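Local structure of GCN5-related N-acetyltransferase (Kribbella flavida, 4MY0) at residues A26-L31 against E93-G98; A64-W69 against S101-G106. The protein probably transfers the acetyl group of acetyl-CoA to an amine of an aminoglycoside-like substrate, as a GNAT-family N-acetyltransferase. One frame throughout, in Å; residues are numbered along the deposited sequence.

Contact 1. Residues A26-L31 against E93-G98; sequences ARSFGL and EYRGRG. With AC8 ([(2R,3R,4R,5R)-5-(6-amino-9H-purin-9-yl)-3,4-bis(phosphonooxy)tetrahydrofuran-2-yl]methyl (3R)-3-hydroxy-2,2-dimethyl-4-oxo-4-({3-oxo-3-[(2-sulfanylethyl)amino]propyl}amino)butyl dihydrogen diphosphate), chain L.
Arg95 reaches from the loop 93-98 to the backbone turn at Arg27 and Ser28, and its guanidinium makes the direct contact between the segments. With CG beside the backbone N (chi1 -57°) and the chain extended from CG to NE, the group arrives at the turn in its own plane. NH1 gives a hydrogen bond to Arg27 O (2.9 Å, N-H...O 153°), approaching from well above the carbonyl plane. A weak second bond runs from NH1 to Ser28 OG at 3.1 Å, whose stronger partner is Val24 O. A water completes the edge, donating to Arg27 O and accepting from Arg95 NH2 (3.0 Å). NE is hydrogen-bonded to Val90 O, and NH2 to Ser245 OG of the second subunit. Over the centre of one guanidinium face lies the coenzyme methylene C7P, 3.7 Å above the plane. A leucine in place of Arg95 would probably leave Arg27 O and Val90 O without these donors and strip the pantetheine arm of the flat surface beneath it. Farther along, Gly96 N donates to O5A of AC8 at 3.0 Å. The side chain of Arg97 turns to Arg156 O of the second subunit, and Gly98, the N-cap of helix 99-113, gives its N-H to O2A (2.7 Å). Arg95, Gly98 and Gly100 fit the R-x-x-G-x-G signature of GNAT enzymes. Within 93-98, backbone N-H groups thus take pyrophosphate oxygens, while the arginine directs its N-H groups to uncharged oxygens, though its charge may also favour the nearby phosphates.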
loop_
_atom_site.group_PDB
_atom_site.type_symbol
_atom_site.label_atom_id
_atom_site.label_comp_id
_atom_site.label_asym_id
_atom_site.label_seq_id
_atom_site.Cartn_x
_atom_site.Cartn_y
_atom_site.Cartn_z
ATOM N N ALA C 26 24.952 -4.734 -17.047
ATOM C CA ALA C 26 24.361 -5.430 -15.900
ATOM C C ALA C 26 24.674 -4.705 -14.581
ATOM O O ALA C 26 23.829 -4.631 -13.692
ATOM C CB ALA C 26 24.831 -6.870 -15.850
ATOM N N ARG C 27 25.878 -4.153 -14.467
ATOM C CA ARG C 27 26.287 -3.466 -13.235
ATOM C C ARG C 27 25.850 -2.001 -13.237
ATOM O O ARG C 27 26.226 -1.236 -12.343
ATOM C CB ARG C 27 27.813 -3.558 -13.060
ATOM C CG ARG C 27 28.324 -4.979 -13.213
ATOM C CD ARG C 27 29.741 -5.197 -12.698
ATOM N NE ARG C 27 30.028 -6.632 -12.740
ATOM C CZ ARG C 27 30.915 -7.260 -11.975
ATOM N NH1 ARG C 27 31.082 -8.566 -12.101
ATOM N NH2 ARG C 27 31.632 -6.588 -11.082
ATOM N N SER C 28 25.082 -1.619 -14.261
ATOM C CA SER C 28 24.593 -0.253 -14.417
ATOM C C SER C 28 23.063 -0.166 -14.334
ATOM O O SER C 28 22.525 0.673 -13.609
ATOM C CB SER C 28 25.070 0.323 -15.749
ATOM O OG SER C 28 26.474 0.430 -15.749
ATOM N N PHE C 29 22.379 -1.042 -15.064
ATOM C CA PHE C 29 20.922 -0.985 -15.181
ATOM C C PHE C 29 20.215 -2.151 -14.532
ATOM O O PHE C 29 19.044 -2.039 -14.191
ATOM C CB PHE C 29 20.494 -0.946 -16.657
ATOM C CG PHE C 29 20.914 0.307 -17.378
ATOM C CD1 PHE C 29 21.123 0.296 -18.747
ATOM C CD2 PHE C 29 21.093 1.496 -16.685
ATOM C CE1 PHE C 29 21.508 1.460 -19.423
ATOM C CE2 PHE C 29 21.477 2.669 -17.358
ATOM C CZ PHE C 29 21.679 2.641 -18.723
ATOM N N GLY C 30 20.913 -3.279 -14.408
ATOM C CA GLY C 30 20.311 -4.498 -13.913
ATOM C C GLY C 30 20.525 -5.636 -14.898
ATOM O O GLY C 30 20.967 -5.409 -16.027
ATOM N N LEU C 31 20.180 -6.849 -14.474
ATOM C CA LEU C 31 20.408 -8.059 -15.258
ATOM C C LEU C 31 19.366 -8.180 -16.356
ATOM O O LEU C 31 18.222 -7.763 -16.173
ATOM C CB LEU C 31 20.311 -9.287 -14.350
ATOM C CG LEU C 31 20.993 -9.187 -12.986
ATOM C CD1 LEU C 31 20.606 -10.379 -12.100
ATOM C CD2 LEU C 31 22.508 -9.083 -13.149
ATOM N N GLU C 93 33.709 0.810 -10.868
ATOM C CA GLU C 93 35.001 1.246 -10.346
ATOM C C GLU C 93 35.664 2.258 -11.284
ATOM O O GLU C 93 36.779 2.729 -11.016
ATOM C CB GLU C 93 35.920 0.041 -10.049
ATOM C CG GLU C 93 36.689 -0.532 -11.263
ATOM C CD GLU C 93 35.830 -1.399 -12.181
ATOM O OE1 GLU C 93 36.397 -2.233 -12.935
ATOM O OE2 GLU C 93 34.588 -1.237 -12.171
ATOM N N TYR C 94 34.968 2.616 -12.367
ATOM C CA TYR C 94 35.491 3.637 -13.279
ATOM C C TYR C 94 34.671 4.929 -13.304
ATOM O O TYR C 94 35.018 5.852 -14.037
ATOM C CB TYR C 94 35.670 3.076 -14.699
ATOM C CG TYR C 94 36.948 2.292 -14.837
ATOM C CD1 TYR C 94 38.148 2.936 -15.130
ATOM C CD2 TYR C 94 36.971 0.917 -14.627
ATOM C CE1 TYR C 94 39.335 2.227 -15.232
ATOM C CE2 TYR C 94 38.161 0.200 -14.720
ATOM C CZ TYR C 94 39.332 0.863 -15.024
ATOM O OH TYR C 94 40.510 0.162 -15.113
ATOM N N ARG C 95 33.603 5.000 -12.502
ATOM C CA ARG C 95 32.753 6.200 -12.442
ATOM C C ARG C 95 33.380 7.324 -11.617
ATOM O O ARG C 95 34.182 7.067 -10.721
ATOM C CB ARG C 95 31.379 5.842 -11.849
ATOM C CG ARG C 95 30.647 4.745 -12.623
ATOM C CD ARG C 95 29.379 4.244 -11.898
ATOM N NE ARG C 95 28.761 3.143 -12.646
ATOM C CZ ARG C 95 27.950 2.222 -12.127
ATOM N NH1 ARG C 95 27.457 1.277 -12.916
ATOM N NH2 ARG C 95 27.638 2.231 -10.826
ATOM N N GLY C 96 33.008 8.571 -11.907
ATOM C CA GLY C 96 33.479 9.708 -11.117
ATOM C C GLY C 96 34.932 10.055 -11.386
ATOM O O GLY C 96 35.603 10.659 -10.548
ATOM N N ARG C 97 35.404 9.677 -12.573
ATOM C CA ARG C 97 36.803 9.843 -12.960
ATOM C C ARG C 97 36.951 10.470 -14.348
ATOM O O ARG C 97 38.053 10.480 -14.909
ATOM C CB ARG C 97 37.490 8.475 -12.958
ATOM C CG ARG C 97 37.436 7.810 -11.594
ATOM C CD ARG C 97 37.933 6.380 -11.596
ATOM N NE ARG C 97 37.375 5.683 -10.441
ATOM C CZ ARG C 97 37.889 5.717 -9.211
ATOM N NH1 ARG C 97 37.288 5.064 -8.221
ATOM N NH2 ARG C 97 38.995 6.398 -8.966
ATOM N N GLY C 98 35.853 10.981 -14.910
ATOM C CA GLY C 98 35.911 11.589 -16.242
ATOM C C GLY C 98 35.692 10.635 -17.417
ATOM O O GLY C 98 35.715 11.065 -18.572
HETATM N N1A AC8 L . 25.106 12.053 -9.329
HETATM O O1A AC8 L . 32.574 12.012 -16.512
HETATM P P1A AC8 L . 32.191 11.729 -15.068
HETATM C C1B AC8 L . 28.826 14.047 -12.229
HETATM S S1P AC8 L . 21.710 8.221 -18.717
HETATM C C2A AC8 L . 25.523 13.331 -9.402
HETATM O O2A AC8 L . 33.261 11.211 -14.149
HETATM P P2A AC8 L . 30.885 9.163 -15.030
HETATM C C2B AC8 L . 30.273 14.148 -11.804
HETATM O O2B AC8 L . 30.358 14.655 -10.466
HETATM O O2C AC8 L . 32.846 14.502 -10.185
HETATM C C2P AC8 L . 23.022 7.604 -17.607
HETATM N N3A AC8 L . 26.527 13.674 -10.223
HETATM O O3A AC8 L . 30.914 10.769 -15.132
HETATM C C3B AC8 L . 30.829 15.127 -12.843
HETATM O O3B AC8 L . 30.444 16.457 -12.481
HETATM P P3B AC8 L . 31.401 17.554 -11.762
HETATM O O3C AC8 L . 31.332 12.716 -9.267
HETATM C C3P AC8 L . 22.728 6.121 -17.584
HETATM C C4A AC8 L . 27.127 12.725 -10.992
HETATM O O4A AC8 L . 32.093 8.596 -15.746
HETATM C C4B AC8 L . 30.033 14.838 -14.102
HETATM O O4B AC8 L . 28.851 14.162 -13.659
HETATM O O4C AC8 L . 31.332 15.006 -8.207
HETATM P P4C AC8 L . 31.555 14.192 -9.460
HETATM N N4P AC8 L . 23.575 5.278 -16.745
HETATM C C5A AC8 L . 26.705 11.405 -10.937
HETATM O O5A AC8 L . 30.600 8.794 -13.604
HETATM C C5B AC8 L . 30.783 13.954 -15.093
HETATM O O5B AC8 L . 31.551 13.014 -14.351
HETATM C C5P AC8 L . 23.620 5.186 -15.420
HETATM O O5P AC8 L . 22.945 5.920 -14.708
HETATM C C6A AC8 L . 25.663 11.075 -10.078
HETATM N N6A AC8 L . 25.219 9.795 -9.984
HETATM O O6A AC8 L . 29.565 8.841 -15.883
HETATM C C6P AC8 L . 24.535 4.117 -14.868
HETATM N N7A AC8 L . 27.475 10.686 -11.789
HETATM O O7A AC8 L . 32.044 16.884 -10.570
HETATM C C7P AC8 L . 25.217 4.443 -13.532
HETATM C C8A AC8 L . 28.349 11.549 -12.368
HETATM O O8A AC8 L . 32.380 17.964 -12.844
HETATM N N8P AC8 L . 26.149 5.548 -13.773
HETATM N N9A AC8 L . 28.137 12.783 -11.865
HETATM O O9A AC8 L . 30.420 18.636 -11.362
HETATM C C9P AC8 L . 27.124 5.619 -14.677
HETATM O O9P AC8 L . 27.346 4.680 -15.425
HETATM C CAP AC8 L . 27.974 6.875 -14.757
HETATM O OAP AC8 L . 28.258 7.356 -13.442
HETATM C CBP AC8 L . 27.326 8.024 -15.543
HETATM C CCP AC8 L . 28.259 9.242 -15.455
HETATM C CDP AC8 L . 27.154 7.633 -17.007
HETATM C CEP AC8 L . 25.975 8.406 -14.960
HETATM O O HOH W 1 25.483 0.336 -10.125
#

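Contact 2. Residues A64-W69 against S101-G106; sequences AAARIW and SLLMRG. With AC8 ([(2R,3R,4R,5R)-5-(6-amino-9H-purin-9-yl)-3,4-bis(phosphonooxy)tetrahydrofuran-2-yl]methyl (3R)-3-hydroxy-2,2-dimethyl-4-oxo-4-({3-oxo-3-[(2-sulfanylethyl)amino]propyl}amino)butyl dihydrogen diphosphate), chain L.
Leu103 contributes the largest share of this contact, pressing its isobutyl group from helix 99-113 onto the alanine-lined face of strand 61-75. Its CG stands anti to the backbone N (chi1 -152°), which sends both methyls to the strand. The CD1 branch does most of the touching. It approaches Ala66 CB to 3.7 Å and Ala64 CB more loosely, at 4.2 Å, and between these two methyls it rests against the intervening peptide, 3.5 Å from Ala65 O. Within the strand segment the second branch leans on Ala66, with CD2 4.1 Å from Ala66 CB.

Ala66 and Ala64 both direct their CB atoms at the helix, whereas that of Ala65 points away from it, so Ala65 joins in through its main chain. The small alanine methyls are matched to a close approach: the axes of the two short segments come within 8.7 Å and run nearly alongside, at 28° in the same N-to-C sense. Beyond the segments, Ala66 also packs on Val107 and Ala64 on Val90, while Leu103 extends the apolar layer onto Val56 of strand 53-58.

At the N-terminal part of the helical segment, Ser101 belongs to the coenzyme site. O1A of the AC8 pyrophosphate is gripped by two donors of this one residue, OG at 2.7 Å and the backbone N at 3.0 Å, and the nearby helix start probably helps to balance the phosphate charge. A helix laid on the sheet by aliphatic packing, with its N-terminus turned to the pyrophosphate of CoA, is characteristic of the GNAT fold.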
loop_
_atom_site.group_PDB
_atom_site.type_symbol
_atom_site.label_atom_id
_atom_site.label_comp_id
_atom_site.label_asym_id
_atom_site.label_seq_id
_atom_site.Cartn_x
_atom_site.Cartn_y
_atom_site.Cartn_z
ATOM N N ALA C 64 33.311 1.373 -20.495
ATOM C CA ALA C 64 32.151 2.251 -20.713
ATOM C C ALA C 64 31.607 2.092 -22.131
ATOM O O ALA C 64 32.335 1.678 -23.046
ATOM C CB ALA C 64 32.520 3.717 -20.442
ATOM N N ALA C 65 30.332 2.401 -22.330
ATOM C CA ALA C 65 29.744 2.241 -23.665
ATOM C C ALA C 65 28.494 3.095 -23.830
ATOM O O ALA C 65 27.827 3.413 -22.854
ATOM C CB ALA C 65 29.424 0.756 -23.945
ATOM N N ALA C 66 28.193 3.466 -25.070
ATOM C CA ALA C 66 26.999 4.242 -25.387
ATOM C C ALA C 66 26.681 4.013 -26.842
ATOM O O ALA C 66 27.586 3.753 -27.651
ATOM C CB ALA C 66 27.227 5.723 -25.140
ATOM N N ARG C 67 25.406 4.085 -27.195
ATOM C CA ARG C 67 25.039 3.931 -28.598
ATOM C C ARG C 67 24.190 5.092 -29.109
ATOM O O ARG C 67 23.611 5.860 -28.331
ATOM C CB ARG C 67 24.373 2.571 -28.860
ATOM C CG ARG C 67 23.069 2.354 -28.137
ATOM C CD ARG C 67 22.715 0.865 -28.039
ATOM N NE ARG C 67 22.116 0.571 -26.740
ATOM C CZ ARG C 67 20.807 0.521 -26.505
ATOM N NH1 ARG C 67 20.376 0.259 -25.281
ATOM N NH2 ARG C 67 19.928 0.729 -27.484
ATOM N N ILE C 68 24.141 5.215 -30.429
ATOM C CA ILE C 68 23.459 6.317 -31.080
ATOM C C ILE C 68 22.355 5.802 -32.001
ATOM O O ILE C 68 22.646 5.149 -32.996
ATOM C CB ILE C 68 24.466 7.109 -31.935
ATOM C CG1 ILE C 68 25.634 7.577 -31.073
ATOM C CG2 ILE C 68 23.800 8.310 -32.620
ATOM C CD1 ILE C 68 26.714 8.259 -31.876
ATOM N N TRP C 69 21.096 6.105 -31.679
ATOM C CA TRP C 69 19.997 5.823 -32.607
ATOM C C TRP C 69 20.011 6.832 -33.743
ATOM O O TRP C 69 20.170 8.040 -33.499
ATOM C CB TRP C 69 18.642 5.937 -31.899
ATOM C CG TRP C 69 18.294 4.799 -30.998
ATOM C CD1 TRP C 69 18.423 4.759 -29.640
ATOM C CD2 TRP C 69 17.723 3.545 -31.386
ATOM N NE1 TRP C 69 17.985 3.549 -29.162
ATOM C CE2 TRP C 69 17.547 2.787 -30.214
ATOM C CE3 TRP C 69 17.350 2.989 -32.613
ATOM C CZ2 TRP C 69 17.011 1.497 -30.233
ATOM C CZ3 TRP C 69 16.824 1.712 -32.634
ATOM C CH2 TRP C 69 16.653 0.981 -31.456
ATOM N N SER C 101 32.371 11.336 -19.430
ATOM C CA SER C 101 32.536 12.575 -20.189
ATOM C C SER C 101 33.393 12.355 -21.428
ATOM O O SER C 101 33.147 12.944 -22.486
ATOM C CB SER C 101 33.182 13.653 -19.304
ATOM O OG SER C 101 32.296 14.055 -18.274
ATOM N N LEU C 102 34.410 11.514 -21.293
ATOM C CA LEU C 102 35.286 11.199 -22.422
ATOM C C LEU C 102 34.462 10.429 -23.468
ATOM O O LEU C 102 34.544 10.699 -24.668
ATOM C CB LEU C 102 36.494 10.394 -21.918
ATOM C CG LEU C 102 37.710 9.950 -22.751
ATOM C CD1 LEU C 102 37.435 8.655 -23.411
ATOM C CD2 LEU C 102 38.180 10.990 -23.794
ATOM N N LEU C 103 33.655 9.490 -22.993
ATOM C CA LEU C 103 32.751 8.716 -23.836
ATOM C C LEU C 103 31.804 9.644 -24.585
ATOM O O LEU C 103 31.655 9.545 -25.800
ATOM C CB LEU C 103 31.888 7.805 -22.956
ATOM C CG LEU C 103 31.323 6.471 -23.457
ATOM C CD1 LEU C 103 29.985 6.150 -22.785
ATOM C CD2 LEU C 103 31.232 6.354 -24.966
HETATM N N MSE C 104 31.125 10.511 -23.840
HETATM C CA MSE C 104 30.079 11.352 -24.428
HETATM C C MSE C 104 30.643 12.388 -25.419
HETATM O O MSE C 104 29.999 12.718 -26.421
HETATM C CB MSE C 104 29.282 12.028 -23.325
HETATM C CG MSE C 104 28.332 11.097 -22.556
HETATM SE SE MSE C 104 26.977 10.388 -23.817
HETATM C CE MSE C 104 26.374 12.106 -24.592
ATOM N N ARG C 105 31.846 12.894 -25.157
ATOM C CA ARG C 105 32.489 13.760 -26.146
ATOM C C ARG C 105 32.746 13.003 -27.444
ATOM O O ARG C 105 32.564 13.556 -28.530
ATOM C CB ARG C 105 33.777 14.370 -25.603
ATOM C CG ARG C 105 33.495 15.438 -24.558
ATOM C CD ARG C 105 34.763 16.004 -23.961
ATOM N NE ARG C 105 34.457 16.767 -22.750
ATOM C CZ ARG C 105 34.915 16.458 -21.539
ATOM N NH1 ARG C 105 35.717 15.410 -21.381
ATOM N NH2 ARG C 105 34.585 17.203 -20.489
ATOM N N GLY C 106 33.151 11.734 -27.333
ATOM C CA GLY C 106 33.322 10.895 -28.509
ATOM C C GLY C 106 31.982 10.673 -29.195
ATOM O O GLY C 106 31.900 10.652 -30.424
HETATM N N1A AC8 L . 25.106 12.053 -9.329
HETATM O O1A AC8 L . 32.574 12.012 -16.512
HETATM P P1A AC8 L . 32.191 11.729 -15.068
HETATM C C1B AC8 L . 28.826 14.047 -12.229
HETATM S S1P AC8 L . 21.710 8.221 -18.717
HETATM C C2A AC8 L . 25.523 13.331 -9.402
HETATM O O2A AC8 L . 33.261 11.211 -14.149
HETATM P P2A AC8 L . 30.885 9.163 -15.030
HETATM C C2B AC8 L . 30.273 14.148 -11.804
HETATM O O2B AC8 L . 30.358 14.655 -10.466
HETATM O O2C AC8 L . 32.846 14.502 -10.185
HETATM C C2P AC8 L . 23.022 7.604 -17.607
HETATM N N3A AC8 L . 26.527 13.674 -10.223
HETATM O O3A AC8 L . 30.914 10.769 -15.132
HETATM C C3B AC8 L . 30.829 15.127 -12.843
HETATM O O3B AC8 L . 30.444 16.457 -12.481
HETATM P P3B AC8 L . 31.401 17.554 -11.762
HETATM O O3C AC8 L . 31.332 12.716 -9.267
HETATM C C3P AC8 L . 22.728 6.121 -17.584
HETATM C C4A AC8 L . 27.127 12.725 -10.992
HETATM O O4A AC8 L . 32.093 8.596 -15.746
HETATM C C4B AC8 L . 30.033 14.838 -14.102
HETATM O O4B AC8 L . 28.851 14.162 -13.659
HETATM O O4C AC8 L . 31.332 15.006 -8.207
HETATM P P4C AC8 L . 31.555 14.192 -9.460
HETATM N N4P AC8 L . 23.575 5.278 -16.745
HETATM C C5A AC8 L . 26.705 11.405 -10.937
HETATM O O5A AC8 L . 30.600 8.794 -13.604
HETATM C C5B AC8 L . 30.783 13.954 -15.093
HETATM O O5B AC8 L . 31.551 13.014 -14.351
HETATM C C5P AC8 L . 23.620 5.186 -15.420
HETATM O O5P AC8 L . 22.945 5.920 -14.708
HETATM C C6A AC8 L . 25.663 11.075 -10.078
HETATM N N6A AC8 L . 25.219 9.795 -9.984
HETATM O O6A AC8 L . 29.565 8.841 -15.883
HETATM C C6P AC8 L . 24.535 4.117 -14.868
HETATM N N7A AC8 L . 27.475 10.686 -11.789
HETATM O O7A AC8 L . 32.044 16.884 -10.570
HETATM C C7P AC8 L . 25.217 4.443 -13.532
HETATM C C8A AC8 L . 28.349 11.549 -12.368
HETATM O O8A AC8 L . 32.380 17.964 -12.844
HETATM N N8P AC8 L . 26.149 5.548 -13.773
HETATM N N9A AC8 L . 28.137 12.783 -11.865
HETATM O O9A AC8 L . 30.420 18.636 -11.362
HETATM C C9P AC8 L . 27.124 5.619 -14.677
HETATM O O9P AC8 L . 27.346 4.680 -15.425
HETATM C CAP AC8 L . 27.974 6.875 -14.757
HETATM O OAP AC8 L . 28.258 7.356 -13.442
HETATM C CBP AC8 L . 27.326 8.024 -15.543
HETATM C CCP AC8 L . 28.259 9.242 -15.455
HETATM C CDP AC8 L . 27.154 7.633 -17.007
HETATM C CEP AC8 L . 25.975 8.406 -14.960
#

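Contact 1 and contact 2, whose centres lie 13 Å apart, meet the same AC8 molecule, a coenzyme A bearing phosphates on both ribose hydroxyls. Residues 93-98 run almost directly into 101-106, and both segments hold the pyrophosphate: Gly96 serves one phosphorus centre, Gly98 and Ser101 the other. Gly100 N, between the segments, is a further donor to AC8. Contact 1 joins this loop to 26-31 along the pantetheine arm, where Phe29 CE2 comes within 3.4 Å of N4P; contact 2 seats the following helix on the sheet. Ser248 and Arg156 of the second subunit also bind AC8, placing the site at a subunit interface.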